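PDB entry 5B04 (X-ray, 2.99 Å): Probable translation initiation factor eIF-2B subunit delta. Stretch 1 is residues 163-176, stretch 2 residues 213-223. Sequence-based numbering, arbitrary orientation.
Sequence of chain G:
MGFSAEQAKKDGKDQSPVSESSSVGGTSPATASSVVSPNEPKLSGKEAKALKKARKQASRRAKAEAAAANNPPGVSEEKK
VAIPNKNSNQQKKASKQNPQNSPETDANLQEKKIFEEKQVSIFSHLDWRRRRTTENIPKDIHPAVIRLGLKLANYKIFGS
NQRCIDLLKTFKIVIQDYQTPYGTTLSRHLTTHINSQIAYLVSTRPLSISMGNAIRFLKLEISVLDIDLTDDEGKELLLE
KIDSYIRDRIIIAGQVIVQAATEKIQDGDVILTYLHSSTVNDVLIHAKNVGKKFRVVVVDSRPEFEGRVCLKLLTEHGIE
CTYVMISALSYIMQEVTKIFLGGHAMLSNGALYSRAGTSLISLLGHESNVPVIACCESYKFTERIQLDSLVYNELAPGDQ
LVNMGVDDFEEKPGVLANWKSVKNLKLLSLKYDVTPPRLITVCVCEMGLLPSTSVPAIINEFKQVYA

Stretch 1 163-176: RCIDLLKTFKIVIQ
Stretch 2 (213-223) NAIRFLKLEIS

What forms the apolar centre of the contact? Phe-171 and Leu-218 meet there, with Phe-171 CD2 3.7 Å from Leu-218 CD2. Both CA-to-CB bonds point toward the other helix; Phe-171 is m (chi1 -81°, chi2 -11°), and Leu-218 is t, p. The methyl approaches the ring obliquely.

How does the packing run along the helices? Both stretches are helical throughout, each part of a longer helix, and their N-to-C directions run together at 27° (signed crossing angle -27°), with axes approaching to 10.8 Å. They lie closer at the N-terminal end: Cys-164 CA is 7.1 Å from Ala-214 CA, whereas Ile-175 CA is 10.7 Å from Ile-222 CA. The small Ala-214 side chain accompanies this close approach, its CB 3.6 Å from SG of Cys-164 (t) and 4.0 Å from CD2 of Leu-168 (m, t). Leu-168 starts sideways, but its end comes nearer. Leu-167 (t, p) sets CD2 4.3 Å from CG1 of Ile-215 (m, t). Where the backbones are farther apart, longer side chains span the gap: Ile-175 (m, t) and Ile-222 (m, m) touch loosely, CD1 to CD1, at 4.5 Å.

Does any polar bond join the helices? None does; the contact is apolar and buries 341 Å² over both sides. Backbone hydrogen bonds instead hold each helix in shape, as from Phe-171 N to Leu-167 O (3.1 Å) and from Leu-218 N to Ala-214 O (3.1 Å), with phi/psi of -68/-24 at Phe-171 and -62/-46 at Leu-218.

Where do the polar side chains go? Lys-172 and Asn-213 start sideways, but their ends lead away; Lys-172 NZ and Asn-213 ND2 are hydrogen-bonded elsewhere in the structure. Thr-170 (m) turns back on its own helix, OG1 donating to Asp-166 O at 2.7 Å, and Ser-223 (p) likewise donates from OG to Leu-220 O at 2.6 Å.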

# COMPACT_ATOMS: atom_id res chain seq x y z
N ARG G 163 27.31 16.24 17.38
CA ARG G 163 28.20 15.79 16.32
C ARG G 163 28.69 16.97 15.49
O ARG G 163 29.86 17.05 15.13
CB ARG G 163 27.51 14.77 15.41
CG ARG G 163 27.30 13.41 16.05
CD ARG G 163 26.29 12.56 15.32
NE ARG G 163 26.83 11.95 14.11
CZ ARG G 163 26.13 11.16 13.30
NH1 ARG G 163 24.86 10.88 13.58
NH2 ARG G 163 26.69 10.64 12.22
N CYS G 164 27.77 17.89 15.20
CA CYS G 164 28.09 19.06 14.39
C CYS G 164 28.99 20.03 15.14
O CYS G 164 29.95 20.57 14.58
CB CYS G 164 26.81 19.76 13.95
SG CYS G 164 27.05 21.04 12.70
N ILE G 165 28.68 20.26 16.42
CA ILE G 165 29.47 21.17 17.25
C ILE G 165 30.91 20.69 17.38
O ILE G 165 31.85 21.46 17.16
CB ILE G 165 28.86 21.32 18.65
CG1 ILE G 165 27.48 21.98 18.57
CG2 ILE G 165 29.77 22.14 19.55
CD1 ILE G 165 26.85 22.26 19.92
N ASP G 166 31.07 19.42 17.74
CA ASP G 166 32.40 18.83 17.89
C ASP G 166 33.16 18.82 16.57
O ASP G 166 34.38 19.02 16.55
CB ASP G 166 32.30 17.41 18.44
CG ASP G 166 31.97 17.38 19.92
OD1 ASP G 166 31.24 18.28 20.39
OD2 ASP G 166 32.44 16.45 20.62
N LEU G 167 32.44 18.59 15.48
CA LEU G 167 33.05 18.57 14.15
C LEU G 167 33.66 19.92 13.80
O LEU G 167 34.78 20.00 13.28
CB LEU G 167 32.02 18.19 13.09
CG LEU G 167 32.53 18.17 11.65
CD1 LEU G 167 33.51 17.02 11.44
CD2 LEU G 167 31.38 18.08 10.66
N LEU G 168 32.92 20.99 14.09
CA LEU G 168 33.37 22.34 13.78
C LEU G 168 34.55 22.76 14.65
O LEU G 168 35.56 23.22 14.15
CB LEU G 168 32.21 23.33 13.93
CG LEU G 168 31.14 23.21 12.84
CD1 LEU G 168 29.97 24.13 13.11
CD2 LEU G 168 31.74 23.50 11.47
N LYS G 169 34.40 22.58 15.97
CA LYS G 169 35.46 22.93 16.92
C LYS G 169 36.75 22.17 16.62
O LYS G 169 37.85 22.69 16.84
CB LYS G 169 35.00 22.64 18.35
CG LYS G 169 33.89 23.55 18.83
CD LYS G 169 33.25 23.03 20.11
CE LYS G 169 34.23 23.03 21.27
NZ LYS G 169 33.58 22.56 22.53
N THR G 170 36.62 20.95 16.13
CA THR G 170 37.77 20.15 15.72
C THR G 170 38.42 20.76 14.49
O THR G 170 39.65 20.86 14.41
CB THR G 170 37.38 18.69 15.43
OG1 THR G 170 36.95 18.05 16.64
CG2 THR G 170 38.55 17.92 14.84
N PHE G 171 37.60 21.19 13.54
CA PHE G 171 38.11 21.76 12.29
C PHE G 171 38.79 23.10 12.50
O PHE G 171 39.64 23.50 11.70
CB PHE G 171 36.97 21.90 11.27
CG PHE G 171 36.65 20.63 10.54
CD1 PHE G 171 37.49 19.53 10.64
CD2 PHE G 171 35.52 20.54 9.75
CE1 PHE G 171 37.20 18.36 9.96
CE2 PHE G 171 35.23 19.37 9.07
CZ PHE G 171 36.07 18.28 9.17
N LYS G 172 38.44 23.79 13.58
CA LYS G 172 39.14 25.02 13.94
C LYS G 172 40.56 24.67 14.36
O LYS G 172 41.52 25.29 13.92
CB LYS G 172 38.42 25.78 15.05
CG LYS G 172 36.93 25.94 14.84
CD LYS G 172 36.36 27.08 15.66
CE LYS G 172 37.09 27.28 16.98
NZ LYS G 172 36.48 28.37 17.77
N ILE G 173 40.67 23.66 15.22
CA ILE G 173 41.97 23.12 15.63
C ILE G 173 42.75 22.67 14.40
O ILE G 173 43.96 22.89 14.31
CB ILE G 173 41.81 21.94 16.60
CG1 ILE G 173 41.07 22.37 17.87
CG2 ILE G 173 43.17 21.34 16.95
CD1 ILE G 173 41.97 23.00 18.92
N VAL G 174 42.05 22.05 13.46
CA VAL G 174 42.66 21.63 12.20
C VAL G 174 43.25 22.82 11.46
O VAL G 174 44.44 22.82 11.12
CB VAL G 174 41.64 20.92 11.29
CG1 VAL G 174 42.22 20.72 9.90
CG2 VAL G 174 41.22 19.60 11.90
N ILE G 175 42.43 23.83 11.22
CA ILE G 175 42.86 25.03 10.50
C ILE G 175 43.88 25.83 11.31
O ILE G 175 44.83 26.38 10.75
CB ILE G 175 41.65 25.92 10.13
CG1 ILE G 175 40.81 25.24 9.04
CG2 ILE G 175 42.10 27.29 9.65
CD1 ILE G 175 39.57 26.00 8.66
N GLN G 176 43.69 25.88 12.63
CA GLN G 176 44.61 26.61 13.50
C GLN G 176 46.02 26.01 13.45
O GLN G 176 47.01 26.74 13.36
CB GLN G 176 44.10 26.61 14.94
CG GLN G 176 45.00 27.36 15.92
CD GLN G 176 44.96 28.87 15.70
OE1 GLN G 176 45.60 29.39 14.79
NE2 GLN G 176 44.22 29.57 16.55
N ASN G 213 25.89 19.71 6.21
CA ASN G 213 25.49 21.09 5.95
C ASN G 213 26.50 22.09 6.49
O ASN G 213 26.72 23.15 5.91
CB ASN G 213 24.11 21.36 6.54
CG ASN G 213 23.00 20.64 5.79
OD1 ASN G 213 23.26 19.87 4.86
ND2 ASN G 213 21.76 20.88 6.20
N ALA G 214 27.13 21.74 7.61
CA ALA G 214 28.18 22.57 8.19
C ALA G 214 29.45 22.45 7.36
O ALA G 214 30.31 23.34 7.38
CB ALA G 214 28.44 22.18 9.63
N ILE G 215 29.56 21.35 6.63
CA ILE G 215 30.70 21.12 5.74
C ILE G 215 30.59 22.01 4.51
O ILE G 215 31.56 22.65 4.11
CB ILE G 215 30.81 19.64 5.34
CG1 ILE G 215 31.46 18.84 6.46
CG2 ILE G 215 31.61 19.48 4.07
CD1 ILE G 215 31.70 17.39 6.12
N ARG G 216 29.40 22.06 3.91
CA ARG G 216 29.15 22.94 2.77
C ARG G 216 29.35 24.39 3.16
O ARG G 216 29.82 25.20 2.36
CB ARG G 216 27.73 22.73 2.23
CG ARG G 216 27.58 21.53 1.32
CD ARG G 216 26.14 21.34 0.89
NE ARG G 216 25.95 20.08 0.18
CZ ARG G 216 25.79 18.90 0.77
NH1 ARG G 216 25.78 18.82 2.10
NH2 ARG G 216 25.63 17.80 0.05
N PHE G 217 28.99 24.72 4.40
CA PHE G 217 29.19 26.06 4.93
C PHE G 217 30.67 26.41 4.97
O PHE G 217 31.09 27.43 4.42
CB PHE G 217 28.59 26.18 6.34
CG PHE G 217 29.08 27.37 7.11
CD1 PHE G 217 28.57 28.63 6.86
CD2 PHE G 217 30.06 27.23 8.08
CE1 PHE G 217 29.02 29.73 7.57
CE2 PHE G 217 30.51 28.32 8.80
CZ PHE G 217 29.99 29.57 8.54
N LEU G 218 31.46 25.56 5.61
CA LEU G 218 32.89 25.79 5.77
C LEU G 218 33.60 25.84 4.42
O LEU G 218 34.39 26.74 4.16
CB LEU G 218 33.51 24.72 6.66
CG LEU G 218 34.96 24.96 7.09
CD1 LEU G 218 35.06 26.26 7.88
CD2 LEU G 218 35.48 23.80 7.91
N LYS G 219 33.29 24.87 3.55
CA LYS G 219 33.91 24.79 2.23
C LYS G 219 33.60 26.02 1.38
O LYS G 219 34.45 26.49 0.63
CB LYS G 219 33.45 23.53 1.49
CG LYS G 219 33.99 22.23 2.07
CD LYS G 219 33.34 21.03 1.40
CE LYS G 219 33.95 20.73 0.05
NZ LYS G 219 35.28 20.06 0.18
N LEU G 220 32.38 26.53 1.51
CA LEU G 220 31.98 27.73 0.78
C LEU G 220 32.77 28.94 1.27
O LEU G 220 33.20 29.77 0.48
CB LEU G 220 30.48 27.98 0.93
CG LEU G 220 29.90 29.11 0.07
CD1 LEU G 220 29.12 28.54 -1.10
CD2 LEU G 220 29.02 30.04 0.90
N GLU G 221 32.96 29.02 2.58
CA GLU G 221 33.65 30.15 3.18
C GLU G 221 35.17 30.02 3.04
O GLU G 221 35.91 30.98 3.24
CB GLU G 221 33.27 30.29 4.65
CG GLU G 221 31.78 30.56 4.88
CD GLU G 221 31.22 31.65 3.98
OE1 GLU G 221 31.92 32.65 3.74
OE2 GLU G 221 30.07 31.50 3.51
N ILE G 222 35.62 28.82 2.69
CA ILE G 222 37.01 28.60 2.33
C ILE G 222 37.31 29.35 1.03
O ILE G 222 38.36 29.96 0.87
CB ILE G 222 37.34 27.10 2.15
CG1 ILE G 222 37.39 26.39 3.50
CG2 ILE G 222 38.66 26.91 1.41
CD1 ILE G 222 38.37 26.99 4.45
N SER G 223 36.34 29.31 0.12
CA SER G 223 36.53 29.81 -1.24
C SER G 223 36.30 31.31 -1.40
O SER G 223 36.98 31.97 -2.19
CB SER G 223 35.61 29.05 -2.20
OG SER G 223 34.25 29.29 -1.88